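Local coordinates for protein phosphonomutase (Burkholderia cenocepacia J2315, PDB 4MG4) that belongs to the phosphoenolpyruvate phosphomutase family and folds as a closed eight-stranded parallel alpha/beta barrel of the TIM type, at residues A186-G191 and S213-N218; L93-G98 and A138-A143; L121-S124 and E130-D133. All coordinates share one frame; numbering follows the deposited sequence.

Contact 1 of 3, residues A186-G191 and S213-N218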
loop_
_atom_site.group_PDB
_atom_site.type_symbol
_atom_site.label_atom_id
_atom_site.label_comp_id
_atom_site.label_asym_id
_atom_site.label_seq_id
_atom_site.Cartn_x
_atom_site.Cartn_y
_atom_site.Cartn_z
ATOM N N ALA A 186 36.898 -3.439 -2.661
ATOM C CA ALA A 186 36.620 -4.540 -3.584
ATOM C C ALA A 186 35.367 -4.239 -4.412
ATOM O O ALA A 186 35.324 -4.496 -5.605
ATOM C CB ALA A 186 36.448 -5.856 -2.830
ATOM N N TYR A 187 34.337 -3.732 -3.737
ATOM C CA TYR A 187 33.090 -3.431 -4.425
ATOM C C TYR A 187 33.220 -2.282 -5.426
ATOM O O TYR A 187 32.682 -2.371 -6.532
ATOM C CB TYR A 187 31.956 -3.134 -3.410
ATOM C CG TYR A 187 31.661 -4.256 -2.458
ATOM C CD1 TYR A 187 32.208 -5.513 -2.583
ATOM C CD2 TYR A 187 30.780 -4.060 -1.397
ATOM C CE1 TYR A 187 31.943 -6.528 -1.645
ATOM C CE2 TYR A 187 30.510 -5.041 -0.485
ATOM C CZ TYR A 187 31.076 -6.307 -0.600
ATOM O OH TYR A 187 30.810 -7.288 0.350
ATOM N N ALA A 188 33.966 -1.241 -5.078
ATOM C CA ALA A 188 34.287 -0.192 -6.026
ATOM C C ALA A 188 35.047 -0.715 -7.256
ATOM O O ALA A 188 34.718 -0.390 -8.365
ATOM C CB ALA A 188 35.106 0.865 -5.348
ATOM N N ALA A 189 36.028 -1.559 -7.016
ATOM C CA ALA A 189 36.800 -2.099 -8.117
ATOM C C ALA A 189 35.939 -2.927 -9.053
ATOM O O ALA A 189 36.165 -2.942 -10.250
ATOM C CB ALA A 189 37.994 -2.877 -7.615
ATOM N N ALA A 190 34.944 -3.619 -8.517
ATOM C CA ALA A 190 34.002 -4.440 -9.273
ATOM C C ALA A 190 32.928 -3.629 -10.013
ATOM O O ALA A 190 32.213 -4.189 -10.853
ATOM C CB ALA A 190 33.304 -5.423 -8.329
ATOM N N GLY A 191 32.846 -2.340 -9.710
ATOM C CA GLY A 191 31.948 -1.431 -10.406
ATOM C C GLY A 191 30.810 -0.819 -9.610
ATOM O O GLY A 191 29.960 -0.158 -10.212
ATOM N N SER A 213 36.497 6.178 2.254
ATOM C CA SER A 213 35.718 5.387 1.286
ATOM C C SER A 213 36.018 5.757 -0.093
ATOM O O SER A 213 36.068 6.977 -0.437
ATOM C CB SER A 213 34.207 5.588 1.503
ATOM O OG SER A 213 33.468 4.887 0.533
ATOM N N PRO A 214 36.151 4.738 -0.983
ATOM C CA PRO A 214 36.341 5.026 -2.371
ATOM C C PRO A 214 35.057 5.479 -3.080
ATOM O O PRO A 214 35.118 5.888 -4.218
ATOM C CB PRO A 214 36.797 3.669 -2.947
ATOM C CG PRO A 214 36.202 2.658 -2.033
ATOM C CD PRO A 214 36.206 3.287 -0.681
ATOM N N LEU A 215 33.915 5.418 -2.382
ATOM C CA LEU A 215 32.625 5.687 -2.982
ATOM C C LEU A 215 31.795 6.612 -2.099
ATOM O O LEU A 215 31.941 6.567 -0.876
ATOM C CB LEU A 215 31.869 4.375 -3.095
ATOM C CG LEU A 215 32.476 3.354 -4.039
ATOM C CD1 LEU A 215 31.690 2.068 -3.913
ATOM C CD2 LEU A 215 32.531 3.848 -5.499
ATOM N N PRO A 216 30.838 7.338 -2.687
ATOM C CA PRO A 216 29.889 8.106 -1.864
ATOM C C PRO A 216 29.177 7.263 -0.839
ATOM O O PRO A 216 28.696 6.165 -1.175
ATOM C CB PRO A 216 28.858 8.650 -2.830
ATOM C CG PRO A 216 29.234 8.106 -4.151
ATOM C CD PRO A 216 30.589 7.519 -4.125
ATOM N N VAL A 217 29.143 7.753 0.384
ATOM C CA VAL A 217 28.633 6.959 1.498
ATOM C C VAL A 217 27.183 7.243 1.806
ATOM O O VAL A 217 26.741 8.406 1.965
ATOM C CB VAL A 217 29.485 7.202 2.749
ATOM C CG1 VAL A 217 28.958 6.519 3.985
ATOM C CG2 VAL A 217 30.918 6.726 2.511
ATOM N N ASN A 218 26.424 6.142 1.948
ATOM C CA ASN A 218 25.004 6.151 2.404
ATOM C C ASN A 218 24.988 5.562 3.773
ATOM O O ASN A 218 25.456 4.435 3.993
ATOM C CB ASN A 218 24.256 5.304 1.377
ATOM C CG ASN A 218 22.746 5.079 1.570
ATOM O OD1 ASN A 218 22.192 4.335 0.722
ATOM N ND2 ASN A 218 22.067 5.598 2.592
#
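Ala188, in the last turn of helix 174-190, and Pro214, in the loop that leads from helix 203-212 into strand 217-220, bring the two backbones together with their CA atoms 6.7 Å apart. The helix ends at Gly191, whose positive phi and backward bonds make a Schellman motif; Gly191 N reaches Ala188 O at 3.0 Å. Glycine suits this place because a side chain there would be jammed against the preceding carbonyl oxygen. The contact itself is apolar and small, 116 Å² in all. The methyl of Ala188 points at the loop and meets two residues: its CB lies 3.9 Å from CG of the Pro214 ring and 3.9 Å from Leu215 CG. CG and both methyls of Leu215 lie equally near this CB, so the alanine methyl rests against the face of the leucine's branched end; CG stands anti to the carbonyl carbon (chi1 -65°), which sends that end toward the helix. A small alanine lets the helix come close, while proline offers a rigid apolar edge. The loop is also braced from within: Ser213 OG, just past helix 203-212, donates to Leu215 O at 2.7 Å, in the carbonyl plane and on a lone pair. Packing of this kind joins the end of helix 174-190 to the loop before strand 217-220 in the outer layer of a TIM barrel.

Contact 2 of 3, residues L93-G98 and A138-A143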
loop_
_atom_site.group_PDB
_atom_site.type_symbol
_atom_site.label_atom_id
_atom_site.label_comp_id
_atom_site.label_asym_id
_atom_site.label_seq_id
_atom_site.Cartn_x
_atom_site.Cartn_y
_atom_site.Cartn_z
ATOM N N LEU A 93 17.071 -4.340 -4.440
ATOM C CA LEU A 93 17.078 -5.742 -4.948
ATOM C C LEU A 93 17.591 -6.768 -3.944
ATOM O O LEU A 93 17.889 -7.912 -4.322
ATOM C CB LEU A 93 17.897 -5.813 -6.215
ATOM C CG LEU A 93 17.323 -4.933 -7.330
ATOM C CD1 LEU A 93 18.231 -4.964 -8.525
ATOM C CD2 LEU A 93 15.902 -5.334 -7.736
ATOM N N GLU A 94 17.741 -6.362 -2.688
ATOM C CA GLU A 94 18.215 -7.248 -1.629
ATOM C C GLU A 94 19.542 -7.867 -2.068
ATOM O O GLU A 94 20.412 -7.114 -2.494
ATOM C CB GLU A 94 17.136 -8.271 -1.257
ATOM C CG GLU A 94 15.946 -7.545 -0.632
ATOM C CD GLU A 94 14.899 -8.515 -0.110
ATOM O OE1 GLU A 94 15.184 -9.087 0.958
ATOM O OE2 GLU A 94 13.850 -8.718 -0.783
ATOM N N SER A 95 19.715 -9.202 -1.993
ATOM C CA SER A 95 20.979 -9.836 -2.411
ATOM C C SER A 95 21.067 -10.060 -3.921
ATOM O O SER A 95 22.089 -10.536 -4.402
ATOM C CB SER A 95 21.181 -11.179 -1.644
ATOM O OG SER A 95 20.274 -12.115 -2.114
ATOM N N GLY A 96 20.010 -9.702 -4.687
ATOM C CA GLY A 96 20.033 -9.736 -6.111
ATOM C C GLY A 96 19.199 -10.827 -6.761
ATOM O O GLY A 96 19.281 -10.965 -7.951
ATOM N N TYR A 97 18.394 -11.555 -5.984
ATOM C CA TYR A 97 17.477 -12.579 -6.520
ATOM C C TYR A 97 18.196 -13.485 -7.502
ATOM O O TYR A 97 17.798 -13.622 -8.679
ATOM C CB TYR A 97 16.275 -11.934 -7.229
ATOM C CG TYR A 97 15.286 -11.251 -6.373
ATOM C CD1 TYR A 97 15.496 -9.927 -5.978
ATOM C CD2 TYR A 97 14.103 -11.904 -5.958
ATOM C CE1 TYR A 97 14.588 -9.262 -5.224
ATOM C CE2 TYR A 97 13.171 -11.223 -5.168
ATOM C CZ TYR A 97 13.450 -9.905 -4.814
ATOM O OH TYR A 97 12.608 -9.116 -4.061
ATOM N N GLY A 98 19.295 -14.085 -7.086
ATOM C CA GLY A 98 20.045 -14.938 -7.989
ATOM C C GLY A 98 21.064 -15.801 -7.269
ATOM O O GLY A 98 21.746 -15.358 -6.369
ATOM N N ALA A 138 31.697 -9.285 -4.532
ATOM C CA ALA A 138 32.193 -8.434 -5.613
ATOM C C ALA A 138 31.875 -8.983 -6.975
ATOM O O ALA A 138 31.560 -8.230 -7.865
ATOM C CB ALA A 138 33.691 -8.189 -5.473
ATOM N N ALA A 139 31.883 -10.312 -7.136
ATOM C CA ALA A 139 31.543 -10.903 -8.396
ATOM C C ALA A 139 30.080 -10.645 -8.815
ATOM O O ALA A 139 29.793 -10.494 -10.022
ATOM C CB ALA A 139 31.835 -12.411 -8.374
ATOM N N ARG A 140 29.200 -10.609 -7.814
ATOM C CA ARG A 140 27.760 -10.292 -8.056
ATOM C C ARG A 140 27.655 -8.814 -8.484
ATOM O O ARG A 140 26.946 -8.486 -9.443
ATOM C CB ARG A 140 26.950 -10.660 -6.835
ATOM C CG ARG A 140 27.049 -12.137 -6.471
ATOM C CD ARG A 140 26.572 -12.476 -5.079
ATOM N NE ARG A 140 25.143 -12.370 -4.954
ATOM C CZ ARG A 140 24.271 -13.321 -5.293
ATOM N NH1 ARG A 140 24.666 -14.463 -5.850
ATOM N NH2 ARG A 140 22.971 -13.095 -5.082
ATOM N N ILE A 141 28.421 -7.933 -7.843
ATOM C CA ILE A 141 28.437 -6.507 -8.239
ATOM C C ILE A 141 28.952 -6.360 -9.671
ATOM O O ILE A 141 28.439 -5.634 -10.495
ATOM C CB ILE A 141 29.274 -5.673 -7.268
ATOM C CG1 ILE A 141 28.516 -5.563 -5.936
ATOM C CG2 ILE A 141 29.570 -4.291 -7.831
ATOM C CD1 ILE A 141 29.400 -5.246 -4.793
ATOM N N ALA A 142 30.009 -7.098 -9.984
ATOM C CA ALA A 142 30.584 -7.003 -11.326
ATOM C C ALA A 142 29.635 -7.466 -12.387
ATOM O O ALA A 142 29.529 -6.839 -13.445
ATOM C CB ALA A 142 31.894 -7.777 -11.386
ATOM N N ALA A 143 28.908 -8.544 -12.110
ATOM C CA ALA A 143 27.888 -9.034 -13.076
ATOM C C ALA A 143 26.764 -7.979 -13.279
ATOM O O ALA A 143 26.280 -7.766 -14.405
ATOM C CB ALA A 143 27.325 -10.353 -12.576
HETATM O O HOH W 1 25.154 -9.863 -3.747
#
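Arg140, in the middle of helix 134-150, faces the irregular loop 93-98, which follows strand 89-92 and opens with a type II' beta turn from Leu93 to Gly96, closed by Gly96 N to Leu93 O at 2.8 Å. Positive phi at Gly96 would press any side chain against the carbonyl oxygen of Ser95, which accounts for glycine there. One side chain carries the contact: the guanidinium of Arg140 presents its edge to two backbone carbonyls of the loop. NH2 donates to Ser95 O at 2.8 Å in a nearly straight bond (165° at the hydrogen), although it stands above the plane of that carbonyl. The same nitrogen gives its other hydrogen to Gly98 O at 2.9 Å, here within the carbonyl plane. NH1 adds a third, more bent bond to Gly98 O at 3.1 Å, so this oxygen is held end-on by both terminal nitrogens; NH1 also makes a weak bond to Glu99 O. A water bridges the two segments, accepting from Arg140 NE at 2.8 Å and donating to Ser95 O at 3.2 Å. The bend at chi3 (71°) turns the planar head out of the line of its aliphatic chain. Arginine suits the place because several N-H groups in one plane can serve two loop carbonyls that converge on it from different directions. Ser95 OG is held elsewhere, by Glu67. Around the contact, Arg140 rests on Val104 of helix 101-113, while on helix 134-150 Ile141 packs against Tyr187 and Ala190 of helix 174-190; the loop thus joins a helix that lies between two others in the barrel's outer layer.

Contact 3 of 3, residues L121-S124 and E130-D133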
loop_
_atom_site.group_PDB
_atom_site.type_symbol
_atom_site.label_atom_id
_atom_site.label_comp_id
_atom_site.label_asym_id
_atom_site.label_seq_id
_atom_site.Cartn_x
_atom_site.Cartn_y
_atom_site.Cartn_z
ATOM N N LEU A 121 22.200 -3.379 -3.716
ATOM C CA LEU A 121 22.572 -4.808 -3.847
ATOM C C LEU A 121 23.406 -5.146 -2.630
ATOM O O LEU A 121 24.432 -4.510 -2.393
ATOM C CB LEU A 121 23.380 -5.044 -5.139
ATOM C CG LEU A 121 23.838 -6.456 -5.481
ATOM C CD1 LEU A 121 22.635 -7.362 -5.641
ATOM C CD2 LEU A 121 24.643 -6.388 -6.761
ATOM N N GLU A 122 22.954 -6.124 -1.861
ATOM C CA GLU A 122 23.452 -6.436 -0.546
ATOM C C GLU A 122 24.327 -7.697 -0.545
ATOM O O GLU A 122 24.061 -8.669 -1.289
ATOM C CB GLU A 122 22.203 -6.662 0.326
ATOM C CG GLU A 122 22.397 -6.806 1.795
ATOM C CD GLU A 122 21.033 -6.890 2.514
ATOM O OE1 GLU A 122 20.008 -6.564 1.840
ATOM O OE2 GLU A 122 21.008 -7.173 3.741
ATOM N N ASP A 123 25.298 -7.728 0.372
ATOM C CA ASP A 123 26.346 -8.739 0.392
ATOM C C ASP A 123 26.118 -9.885 1.392
ATOM O O ASP A 123 27.058 -10.531 1.795
ATOM C CB ASP A 123 27.711 -8.066 0.583
ATOM C CG ASP A 123 27.911 -7.424 1.932
ATOM O OD1 ASP A 123 26.975 -7.381 2.765
ATOM O OD2 ASP A 123 29.030 -6.905 2.127
ATOM N N SER A 124 24.866 -10.131 1.749
ATOM C CA SER A 124 24.542 -11.182 2.679
ATOM C C SER A 124 23.767 -12.282 1.962
ATOM O O SER A 124 23.161 -12.095 0.893
ATOM C CB SER A 124 23.744 -10.630 3.846
ATOM O OG SER A 124 22.551 -10.061 3.368
ATOM N N GLU A 130 24.347 -14.400 6.899
ATOM C CA GLU A 130 25.755 -14.233 7.070
ATOM C C GLU A 130 26.287 -13.474 5.855
ATOM O O GLU A 130 25.613 -13.416 4.833
ATOM C CB GLU A 130 26.457 -15.594 7.195
ATOM C CG GLU A 130 26.028 -16.385 8.439
ATOM C CD GLU A 130 26.395 -15.650 9.701
ATOM O OE1 GLU A 130 25.494 -15.190 10.425
ATOM O OE2 GLU A 130 27.599 -15.484 9.938
ATOM N N LEU A 131 27.461 -12.887 6.013
ATOM C CA LEU A 131 28.120 -12.224 4.895
ATOM C C LEU A 131 28.669 -13.191 3.882
ATOM O O LEU A 131 29.311 -14.197 4.240
ATOM C CB LEU A 131 29.280 -11.376 5.374
ATOM C CG LEU A 131 28.950 -10.253 6.317
ATOM C CD1 LEU A 131 30.220 -9.612 6.823
ATOM C CD2 LEU A 131 28.093 -9.269 5.550
ATOM N N ARG A 132 28.494 -12.873 2.615
ATOM C CA ARG A 132 29.266 -13.523 1.550
ATOM C C ARG A 132 30.773 -13.144 1.624
ATOM O O ARG A 132 31.138 -12.013 2.059
ATOM C CB ARG A 132 28.734 -13.123 0.170
ATOM C CG ARG A 132 27.304 -13.451 -0.096
ATOM C CD ARG A 132 26.841 -13.008 -1.464
ATOM N NE ARG A 132 25.420 -13.135 -1.499
ATOM C CZ ARG A 132 24.751 -14.167 -2.019
ATOM N NH1 ARG A 132 25.372 -15.149 -2.615
ATOM N NH2 ARG A 132 23.465 -14.191 -1.919
ATOM N N ASP A 133 31.652 -14.079 1.238
ATOM C CA ASP A 133 33.057 -13.770 1.001
ATOM C C ASP A 133 33.143 -12.505 0.129
ATOM O O ASP A 133 32.330 -12.329 -0.798
ATOM C CB ASP A 133 33.713 -14.895 0.230
ATOM C CG ASP A 133 35.126 -14.574 -0.182
ATOM O OD1 ASP A 133 36.033 -14.832 0.622
ATOM O OD2 ASP A 133 35.336 -14.083 -1.319
#
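With CG placed between its backbone N and carbonyl carbon (chi1 67°), Asp123 sets its carboxylate beside Leu131, whose own CG is anti to the carbonyl carbon (chi1 -61°); the two side chains run the same way, and Asp123 OD1 comes 3.5 Å from Leu131 CD2. The backbones are joined by a single bridge between Ser124 and Leu131, with Arg132 N donating to Asp123 O at 2.9 Å (161° at the hydrogen). Beside that bond, Ser124 CA lies 3.3 Å from Glu130 O in a CA-H...O contact. The extended chain of Arg132 passes over the Asp123 carbonyl, its CG 3.5 Å from Asp123 O, and brings NE to Ser124 O in a weak bond of 3.5 Å. A long arginine suits this path: its methylenes cover the backbone while its head reaches Glu136 in a salt bridge. The buried carboxylate of Asp123 has partners in Thr161, the backbone N of Asp162 and Tyr187, and Ser124 OG bonds to Asp162. The bridge closes the loop that leaves strand 118-122, and Asp133, as N-cap, starts helix 134-150, whose Ala137 touches Asp123 and whose Ile141 and Ala144 touch Leu121.

How the contacts relate
Contact 3 is nested inside the loop closed by contact 2, and their centres lie about 9 Å apart; strand 118-122 and helix 134-150 link them along the chain. Backbone joins them too, Glu94 O lying 2.8 Å from Glu122 N, a probable hydrogen bond. Arg140 NH1 and Arg132 NH1 approach to 3.4 Å, like charges whose closeness is probably eased by Glu136 at Arg132 and the carbonyls around Arg140. Contact 1 comes later in the chain, its centre about 14 Å from that of contact 2, and packs on it through helix 174-190: Tyr187 CG is 3.4 Å from Ile141 CD1. Tyr187 OH also lies 2.5 Å from Asp123 OD2, a probable hydrogen bond joining contacts 1 and 3.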